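Local coordinates for protein glucose-6-phosphate 1-dehydrogenase (Kluyveromyces lactis, PDB 7E6I) that catalyses the NADP-dependent oxidation of glucose 6-phosphate to 6-phosphogluconolactone, the first and rate-limiting step of the oxidative pentose phosphate pathway, at residues F30-E35 and L418-L423; E256-V259 and S265-D268; G296-Y301 and Y461-R466. All blocks are in the same frame, centred on the assembly; numbering follows the deposited sequence.

Contact 1 (F30-E35 and L418-L423); sequences FGLYRE and LIRDAL
Leu-32, in the last turn of helix 19-34 of the Rossmann-type coenzyme domain, pushes its forked tip against Ile-419 and Arg-420 of helix 414-423, which comes from the C-terminal half of the chain. The leucine CG lies anti to its own carbonyl carbon (chi1 -82°), and its two methyls divide the work. CD1 meets Ile-419 CG2 at 3.8 Å and also lies 3.8 Å from the backbone Arg-420 N. CD2 rests on the aliphatic start of the arginine, 3.8 Å from Arg-420 CB and 3.9 Å from Arg-420 CD. Arg-420 bends at chi2 (76°), which brings CD back alongside that methyl. Beneath the helices, Ile-419 also touches Tyr-121 of the parallel sheet, on strand 117-122. On the far side of helix 19-34, Arg-34 grips Glu-35 OE1 side-on through NE (3.0 Å) and NH2, while its NH1 bonds Lys-66 O. Cut back to an alanine, Leu-32 would lose both methyls, and a gap is likely to open beside Ile-419 CG2 and Arg-420 CB. With Leu-32 CA and Arg-420 CA 7.5 Å apart, the leucine side chain spans the space between the helices, and the join rests on van der Waals packing of its methyls.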
loop_
_atom_site.group_PDB
_atom_site.type_symbol
_atom_site.label_atom_id
_atom_site.label_comp_id
_atom_site.label_asym_id
_atom_site.label_seq_id
_atom_site.Cartn_x
_atom_site.Cartn_y
_atom_site.Cartn_z
ATOM N N PHE A 30 -15.826 -7.305 9.449
ATOM C CA PHE A 30 -17.248 -7.010 9.564
ATOM C C PHE A 30 -17.806 -6.487 8.248
ATOM O O PHE A 30 -18.861 -6.937 7.789
ATOM C CB PHE A 30 -17.498 -6.004 10.683
ATOM C CG PHE A 30 -18.896 -5.472 10.691
ATOM C CD1 PHE A 30 -19.978 -6.337 10.844
ATOM C CD2 PHE A 30 -19.137 -4.118 10.501
ATOM C CE1 PHE A 30 -21.278 -5.856 10.833
ATOM C CE2 PHE A 30 -20.428 -3.630 10.488
ATOM C CZ PHE A 30 -21.505 -4.501 10.656
ATOM N N GLY A 31 -17.108 -5.530 7.631
ATOM C CA GLY A 31 -17.555 -5.006 6.350
ATOM C C GLY A 31 -17.785 -6.097 5.327
ATOM O O GLY A 31 -18.795 -6.101 4.626
ATOM N N LEU A 32 -16.850 -7.040 5.231
ATOM C CA LEU A 32 -17.049 -8.191 4.363
ATOM C C LEU A 32 -18.306 -8.958 4.758
ATOM O O LEU A 32 -19.074 -9.395 3.886
ATOM C CB LEU A 32 -15.826 -9.101 4.425
ATOM C CG LEU A 32 -14.624 -8.732 3.558
ATOM C CD1 LEU A 32 -13.410 -9.575 3.946
ATOM C CD2 LEU A 32 -14.958 -8.941 2.111
ATOM N N TYR A 33 -18.540 -9.123 6.069
ATOM C CA TYR A 33 -19.726 -9.848 6.524
ATOM C C TYR A 33 -20.991 -9.047 6.242
ATOM O O TYR A 33 -21.967 -9.573 5.690
ATOM C CB TYR A 33 -19.616 -10.177 8.020
ATOM C CG TYR A 33 -20.857 -10.862 8.562
ATOM C CD1 TYR A 33 -21.037 -12.236 8.411
ATOM C CD2 TYR A 33 -21.862 -10.139 9.203
ATOM C CE1 TYR A 33 -22.181 -12.873 8.894
ATOM C CE2 TYR A 33 -23.009 -10.767 9.680
ATOM C CZ TYR A 33 -23.155 -12.133 9.523
ATOM O OH TYR A 33 -24.279 -12.770 9.995
ATOM N N ARG A 34 -20.971 -7.759 6.597
ATOM C CA ARG A 34 -22.138 -6.899 6.453
ATOM C C ARG A 34 -22.639 -6.857 5.016
ATOM O O ARG A 34 -23.849 -6.791 4.778
ATOM C CB ARG A 34 -21.777 -5.505 6.953
ATOM C CG ARG A 34 -22.774 -4.431 6.666
ATOM C CD ARG A 34 -22.131 -3.058 6.799
ATOM N NE ARG A 34 -21.280 -2.762 5.650
ATOM C CZ ARG A 34 -20.102 -2.152 5.716
ATOM N NH1 ARG A 34 -19.605 -1.755 6.882
ATOM N NH2 ARG A 34 -19.416 -1.942 4.605
ATOM N N GLU A 35 -21.733 -6.922 4.046
ATOM C CA GLU A 35 -22.110 -6.892 2.645
ATOM C C GLU A 35 -22.227 -8.288 2.048
ATOM O O GLU A 35 -22.342 -8.428 0.828
ATOM C CB GLU A 35 -21.112 -6.042 1.867
ATOM C CG GLU A 35 -20.872 -4.675 2.504
ATOM C CD GLU A 35 -21.975 -3.672 2.187
ATOM O OE1 GLU A 35 -21.942 -2.554 2.749
ATOM O OE2 GLU A 35 -22.865 -3.999 1.365
ATOM N N LEU A 418 -8.457 -6.828 0.633
ATOM C CA LEU A 418 -7.270 -7.668 0.712
ATOM C C LEU A 418 -7.557 -8.974 1.442
ATOM O O LEU A 418 -7.078 -10.038 1.031
ATOM C CB LEU A 418 -6.138 -6.900 1.389
ATOM C CG LEU A 418 -5.419 -5.922 0.458
ATOM C CD1 LEU A 418 -4.432 -5.051 1.221
ATOM C CD2 LEU A 418 -4.731 -6.670 -0.667
ATOM N N ILE A 419 -8.323 -8.917 2.531
ATOM C CA ILE A 419 -8.678 -10.140 3.243
ATOM C C ILE A 419 -9.513 -11.044 2.348
ATOM O O ILE A 419 -9.277 -12.260 2.264
ATOM C CB ILE A 419 -9.413 -9.801 4.554
ATOM C CG1 ILE A 419 -8.427 -9.254 5.585
ATOM C CG2 ILE A 419 -10.127 -11.027 5.102
ATOM C CD1 ILE A 419 -9.088 -8.672 6.807
ATOM N N ARG A 420 -10.502 -10.462 1.664
ATOM C CA ARG A 420 -11.238 -11.194 0.642
ATOM C C ARG A 420 -10.298 -11.933 -0.304
ATOM O O ARG A 420 -10.435 -13.148 -0.509
ATOM C CB ARG A 420 -12.126 -10.237 -0.142
ATOM C CG ARG A 420 -12.941 -10.942 -1.207
ATOM C CD ARG A 420 -14.081 -11.660 -0.552
ATOM N NE ARG A 420 -14.627 -12.785 -1.314
ATOM C CZ ARG A 420 -15.204 -12.697 -2.509
ATOM N NH1 ARG A 420 -15.315 -11.526 -3.136
ATOM N NH2 ARG A 420 -15.673 -13.797 -3.082
ATOM N N ASP A 421 -9.325 -11.211 -0.881
ATOM C CA ASP A 421 -8.420 -11.826 -1.851
ATOM C C ASP A 421 -7.655 -12.990 -1.237
ATOM O O ASP A 421 -7.420 -14.016 -1.898
ATOM C CB ASP A 421 -7.439 -10.790 -2.392
ATOM C CG ASP A 421 -8.076 -9.832 -3.372
ATOM O OD1 ASP A 421 -9.297 -9.959 -3.627
ATOM O OD2 ASP A 421 -7.350 -8.944 -3.883
ATOM N N ALA A 422 -7.236 -12.836 0.024
ATOM C CA ALA A 422 -6.569 -13.921 0.733
ATOM C C ALA A 422 -7.497 -15.123 0.891
ATOM O O ALA A 422 -7.098 -16.269 0.644
ATOM C CB ALA A 422 -6.076 -13.421 2.091
ATOM N N LEU A 423 -8.751 -14.878 1.297
ATOM C CA LEU A 423 -9.702 -15.978 1.432
ATOM C C LEU A 423 -9.835 -16.727 0.114
ATOM O O LEU A 423 -9.895 -17.961 0.096
ATOM C CB LEU A 423 -11.061 -15.458 1.918
ATOM C CG LEU A 423 -11.090 -14.910 3.353
ATOM C CD1 LEU A 423 -12.420 -14.273 3.709
ATOM C CD2 LEU A 423 -10.779 -16.005 4.335
#

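Contact 2 (E256-V259 and S265-D268); sequences ERPV and SVRD
This is a short-range surface contact in which a proline of the loop between helices 236-254 and 263-276 packs against the first turn of the second helix. Pro-258 carries it, with its ring directed at Ser-265 and Val-266. Its CB sits 3.7 Å from the carbonyl Ser-265 O and 4.0 Å from Ser-265 CB, so part of the ring lies on helix backbone. One atom further round the ring, Pro-258 CG meets the Val-266 CG2 methyl at 4.0 Å. The two side chains lie side by side and point the same way, although the CB of Val-266 itself heads away from the loop. What supplies the touching branch is the valine's first torsion: CG1 is anti to the backbone N (chi1 174°), which puts CG2 anti to the carbonyl carbon. Val-259 adds a looser approach, its backbone N 4.4 Å from Ser-265 CB. The serine's polar end serves the same connection, since Ser-265 OG is hydrogen-bonded to Ser-260 OG, just beyond the proline and valine. Ring packing and hydroxyl pairing both fall where the loop turns into the helix. Asp-268 forms a salt bridge with Arg-432, and Glu-256, just past the end of helix 236-254, forms one with Arg-327. The loop thus runs from one helix to the next along the protein surface, with Glu-269 of helix 263-276 touching both Glu-256 and Val-259.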
loop_
_atom_site.group_PDB
_atom_site.type_symbol
_atom_site.label_atom_id
_atom_site.label_comp_id
_atom_site.label_asym_id
_atom_site.label_seq_id
_atom_site.Cartn_x
_atom_site.Cartn_y
_atom_site.Cartn_z
ATOM N N GLU A 256 5.395 -4.672 -17.845
ATOM C CA GLU A 256 4.788 -5.201 -19.061
ATOM C C GLU A 256 3.536 -6.005 -18.720
ATOM O O GLU A 256 3.236 -6.288 -17.552
ATOM C CB GLU A 256 5.760 -6.089 -19.832
ATOM C CG GLU A 256 7.079 -5.416 -20.201
ATOM C CD GLU A 256 6.913 -4.292 -21.219
ATOM O OE1 GLU A 256 6.112 -4.449 -22.180
ATOM O OE2 GLU A 256 7.592 -3.250 -21.064
ATOM N N ARG A 257 2.807 -6.378 -19.767
ATOM C CA ARG A 257 1.519 -7.039 -19.598
ATOM C C ARG A 257 1.736 -8.466 -19.109
ATOM O O ARG A 257 2.565 -9.186 -19.665
ATOM C CB ARG A 257 0.744 -7.034 -20.923
ATOM C CG ARG A 257 -0.562 -7.839 -20.931
ATOM C CD ARG A 257 -1.028 -8.169 -22.362
ATOM N NE ARG A 257 -1.251 -6.938 -23.106
ATOM C CZ ARG A 257 -2.425 -6.311 -23.184
ATOM N NH1 ARG A 257 -3.499 -6.832 -22.585
ATOM N NH2 ARG A 257 -2.530 -5.165 -23.868
ATOM N N PRO A 258 1.042 -8.901 -18.071
ATOM C CA PRO A 258 1.149 -10.313 -17.678
ATOM C C PRO A 258 0.691 -11.204 -18.824
ATOM O O PRO A 258 -0.324 -10.941 -19.475
ATOM C CB PRO A 258 0.241 -10.425 -16.446
ATOM C CG PRO A 258 -0.214 -9.028 -16.098
ATOM C CD PRO A 258 0.164 -8.097 -17.200
ATOM N N VAL A 259 1.475 -12.244 -19.115
ATOM C CA VAL A 259 1.165 -13.021 -20.311
ATOM C C VAL A 259 0.187 -14.146 -20.019
ATOM O O VAL A 259 -0.412 -14.686 -20.956
ATOM C CB VAL A 259 2.449 -13.523 -21.019
ATOM C CG1 VAL A 259 3.699 -12.927 -20.376
ATOM C CG2 VAL A 259 2.523 -15.016 -21.045
ATOM N N SER A 265 1.715 -14.381 -12.687
ATOM C CA SER A 265 2.159 -13.654 -13.865
ATOM C C SER A 265 2.145 -12.154 -13.620
ATOM O O SER A 265 3.008 -11.445 -14.141
ATOM C CB SER A 265 1.316 -14.013 -15.083
ATOM O OG SER A 265 1.756 -15.252 -15.617
ATOM N N VAL A 266 1.189 -11.658 -12.833
ATOM C CA VAL A 266 1.240 -10.264 -12.400
ATOM C C VAL A 266 2.517 -10.018 -11.623
ATOM O O VAL A 266 3.247 -9.045 -11.857
ATOM C CB VAL A 266 0.007 -9.913 -11.549
ATOM C CG1 VAL A 266 0.153 -8.532 -11.010
ATOM C CG2 VAL A 266 -1.257 -10.010 -12.375
ATOM N N ARG A 267 2.814 -10.910 -10.692
ATOM C CA ARG A 267 3.954 -10.691 -9.823
ATOM C C ARG A 267 5.268 -10.826 -10.593
ATOM O O ARG A 267 6.191 -10.039 -10.377
ATOM C CB ARG A 267 3.850 -11.637 -8.634
ATOM C CG ARG A 267 3.328 -10.912 -7.417
ATOM C CD ARG A 267 2.363 -11.662 -6.543
ATOM N NE ARG A 267 2.851 -12.948 -6.069
ATOM C CZ ARG A 267 3.004 -13.288 -4.787
ATOM N NH1 ARG A 267 2.753 -12.428 -3.805
ATOM N NH2 ARG A 267 3.420 -14.512 -4.488
ATOM N N ASP A 268 5.347 -11.763 -11.540
ATOM C CA ASP A 268 6.542 -11.886 -12.372
ATOM C C ASP A 268 6.845 -10.588 -13.108
ATOM O O ASP A 268 8.016 -10.217 -13.270
ATOM C CB ASP A 268 6.372 -13.007 -13.404
ATOM C CG ASP A 268 6.445 -14.406 -12.801
ATOM O OD1 ASP A 268 6.965 -14.580 -11.675
ATOM O OD2 ASP A 268 5.963 -15.337 -13.479
#

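Contact 3 (G296-Y301 and Y461-R466); sequences GSKPSY and YPYGCR
Tyr-463, just past the end of edge strand 459-462, packs its ring against Lys-298 of the loop 296-301. Leading up to it, Tyr-461 is joined by backbone hydrogen bonds to Gln-289 and Gly-291 of strand 285-291. Pro-462 ends the strand and opens a type II turn, closed by Cys-465 N bonding Pro-462 O at 3.2 Å. In Tyr-463, CG is anti to the backbone N (chi1 -164°), which carries the ring out to the lysine. Lys-298 CB sits over one face in a CH-pi contact, 3.8 Å from the ring centroid and 22° off the normal. Lys-298 CG and CD continue over the same face, CG lying 3.7 Å from Tyr-463 CD1. Pro-299 O approaches Tyr-463 CD2 obliquely at 3.6 Å. The phenol end is fixed by a hydrogen bond between Tyr-463 OH and Glu-226 OE2, and the ring of Tyr-290 meets this ring at about 90°. Gly-464 has the positive phi of the turn's third position. Arg-466 follows the turn and probably contributes to the second NADP site. The whole is a beta turn leaving an edge strand, whose tyrosine packs on the loop following the neighbouring strand, in the large sheet of the C-terminal domain.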
loop_
_atom_site.group_PDB
_atom_site.type_symbol
_atom_site.label_atom_id
_atom_site.label_comp_id
_atom_site.label_asym_id
_atom_site.label_seq_id
_atom_site.Cartn_x
_atom_site.Cartn_y
_atom_site.Cartn_z
ATOM N N GLY A 296 3.523 30.768 12.129
ATOM C CA GLY A 296 3.908 30.580 13.504
ATOM C C GLY A 296 3.028 29.616 14.266
ATOM O O GLY A 296 3.371 29.242 15.392
ATOM N N SER A 297 1.917 29.179 13.680
ATOM C CA SER A 297 0.941 28.341 14.361
ATOM C C SER A 297 1.341 26.867 14.434
ATOM O O SER A 297 0.736 26.117 15.210
ATOM C CB SER A 297 -0.414 28.503 13.665
ATOM O OG SER A 297 -0.514 27.665 12.528
ATOM N N LYS A 298 2.351 26.435 13.679
ATOM C CA LYS A 298 2.684 25.023 13.588
ATOM C C LYS A 298 4.148 24.783 13.924
ATOM O O LYS A 298 5.024 25.526 13.465
ATOM C CB LYS A 298 2.393 24.497 12.182
ATOM C CG LYS A 298 0.930 24.420 11.879
ATOM C CD LYS A 298 0.266 23.405 12.784
ATOM C CE LYS A 298 -1.182 23.199 12.379
ATOM N NZ LYS A 298 -1.680 24.416 11.683
ATOM N N PRO A 299 4.443 23.733 14.682
ATOM C CA PRO A 299 5.816 23.503 15.136
ATOM C C PRO A 299 6.691 22.956 14.021
ATOM O O PRO A 299 6.216 22.385 13.038
ATOM C CB PRO A 299 5.639 22.459 16.237
ATOM C CG PRO A 299 4.484 21.634 15.738
ATOM C CD PRO A 299 3.560 22.600 15.016
ATOM N N SER A 300 7.996 23.137 14.191
ATOM C CA SER A 300 8.936 22.447 13.328
ATOM C C SER A 300 8.972 20.961 13.684
ATOM O O SER A 300 8.449 20.521 14.714
ATOM C CB SER A 300 10.329 23.056 13.457
ATOM O OG SER A 300 10.862 22.801 14.746
ATOM N N TYR A 301 9.592 20.175 12.804
ATOM C CA TYR A 301 9.827 18.782 13.149
ATOM C C TYR A 301 10.662 18.674 14.424
ATOM O O TYR A 301 10.428 17.778 15.248
ATOM C CB TYR A 301 10.496 18.058 11.978
ATOM C CG TYR A 301 10.926 16.640 12.295
ATOM C CD1 TYR A 301 9.990 15.616 12.405
ATOM C CD2 TYR A 301 12.268 16.322 12.471
ATOM C CE1 TYR A 301 10.376 14.326 12.693
ATOM C CE2 TYR A 301 12.661 15.030 12.749
ATOM C CZ TYR A 301 11.717 14.034 12.868
ATOM O OH TYR A 301 12.114 12.742 13.169
ATOM N N TYR A 461 11.594 23.365 5.300
ATOM C CA TYR A 461 10.455 23.941 4.585
ATOM C C TYR A 461 9.349 24.172 5.600
ATOM O O TYR A 461 9.192 23.378 6.535
ATOM C CB TYR A 461 9.941 23.050 3.426
ATOM C CG TYR A 461 9.378 21.700 3.825
ATOM C CD1 TYR A 461 10.213 20.601 3.973
ATOM C CD2 TYR A 461 8.021 21.521 4.031
ATOM C CE1 TYR A 461 9.720 19.364 4.335
ATOM C CE2 TYR A 461 7.518 20.290 4.395
ATOM C CZ TYR A 461 8.375 19.209 4.545
ATOM O OH TYR A 461 7.883 17.964 4.901
ATOM N N PRO A 462 8.592 25.251 5.466
ATOM C CA PRO A 462 7.591 25.565 6.493
ATOM C C PRO A 462 6.428 24.591 6.441
ATOM O O PRO A 462 5.942 24.231 5.364
ATOM C CB PRO A 462 7.144 26.989 6.139
ATOM C CG PRO A 462 7.456 27.122 4.685
ATOM C CD PRO A 462 8.666 26.274 4.413
ATOM N N TYR A 463 5.995 24.167 7.624
ATOM C CA TYR A 463 4.790 23.367 7.751
ATOM C C TYR A 463 3.669 24.011 6.951
ATOM O O TYR A 463 3.388 25.203 7.110
ATOM C CB TYR A 463 4.420 23.270 9.230
ATOM C CG TYR A 463 3.423 22.209 9.678
ATOM C CD1 TYR A 463 2.129 22.157 9.171
ATOM C CD2 TYR A 463 3.763 21.313 10.693
ATOM C CE1 TYR A 463 1.213 21.201 9.635
ATOM C CE2 TYR A 463 2.862 20.356 11.157
ATOM C CZ TYR A 463 1.593 20.304 10.633
ATOM O OH TYR A 463 0.717 19.350 11.108
ATOM N N GLY A 464 3.074 23.236 6.041
ATOM C CA GLY A 464 1.881 23.641 5.337
ATOM C C GLY A 464 2.120 24.189 3.952
ATOM O O GLY A 464 1.146 24.482 3.248
ATOM N N CYS A 465 3.377 24.317 3.536
ATOM C CA CYS A 465 3.701 24.888 2.237
ATOM C C CYS A 465 3.426 23.898 1.096
ATOM O O CYS A 465 3.274 22.687 1.291
ATOM C CB CYS A 465 5.159 25.348 2.206
ATOM S SG CYS A 465 6.328 24.112 1.643
ATOM N N ARG A 466 3.357 24.447 -0.117
ATOM C CA ARG A 466 3.013 23.643 -1.282
ATOM C C ARG A 466 4.108 22.636 -1.581
ATOM O O ARG A 466 3.835 21.449 -1.796
ATOM C CB ARG A 466 2.784 24.548 -2.491
ATOM C CG ARG A 466 1.704 24.072 -3.449
ATOM C CD ARG A 466 0.560 25.073 -3.503
ATOM N NE ARG A 466 -0.615 24.550 -4.199
ATOM C CZ ARG A 466 -1.769 25.210 -4.313
ATOM N NH1 ARG A 466 -1.901 26.419 -3.766
ATOM N NH2 ARG A 466 -2.792 24.662 -4.963
#

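In the fold
Contact 1 spans the widest stretch of chain, and it alone pairs a segment of the coenzyme domain, helix 19-34, with one from the C-terminal part of the sequence; that late helix, 414-423, lies against the coenzyme-domain sheet. Contact 2 is nested within the loop that contact 1 closes, whereas contact 3 crosses it, having one segment on each side of 418-423. Contacts 2 and 3 follow in series, the former at a helix connection and the latter at the edge of the mixed sheet. Centres of contacts 1 and 2 are 25 Å apart; that of contact 3 is 40 Å from contact 1 and 43 Å from contact 2, across the chain's centre. Contact 2 packs an inter-helix loop onto the helix it leads into, and contact 3 joins a loop to a sheet edge.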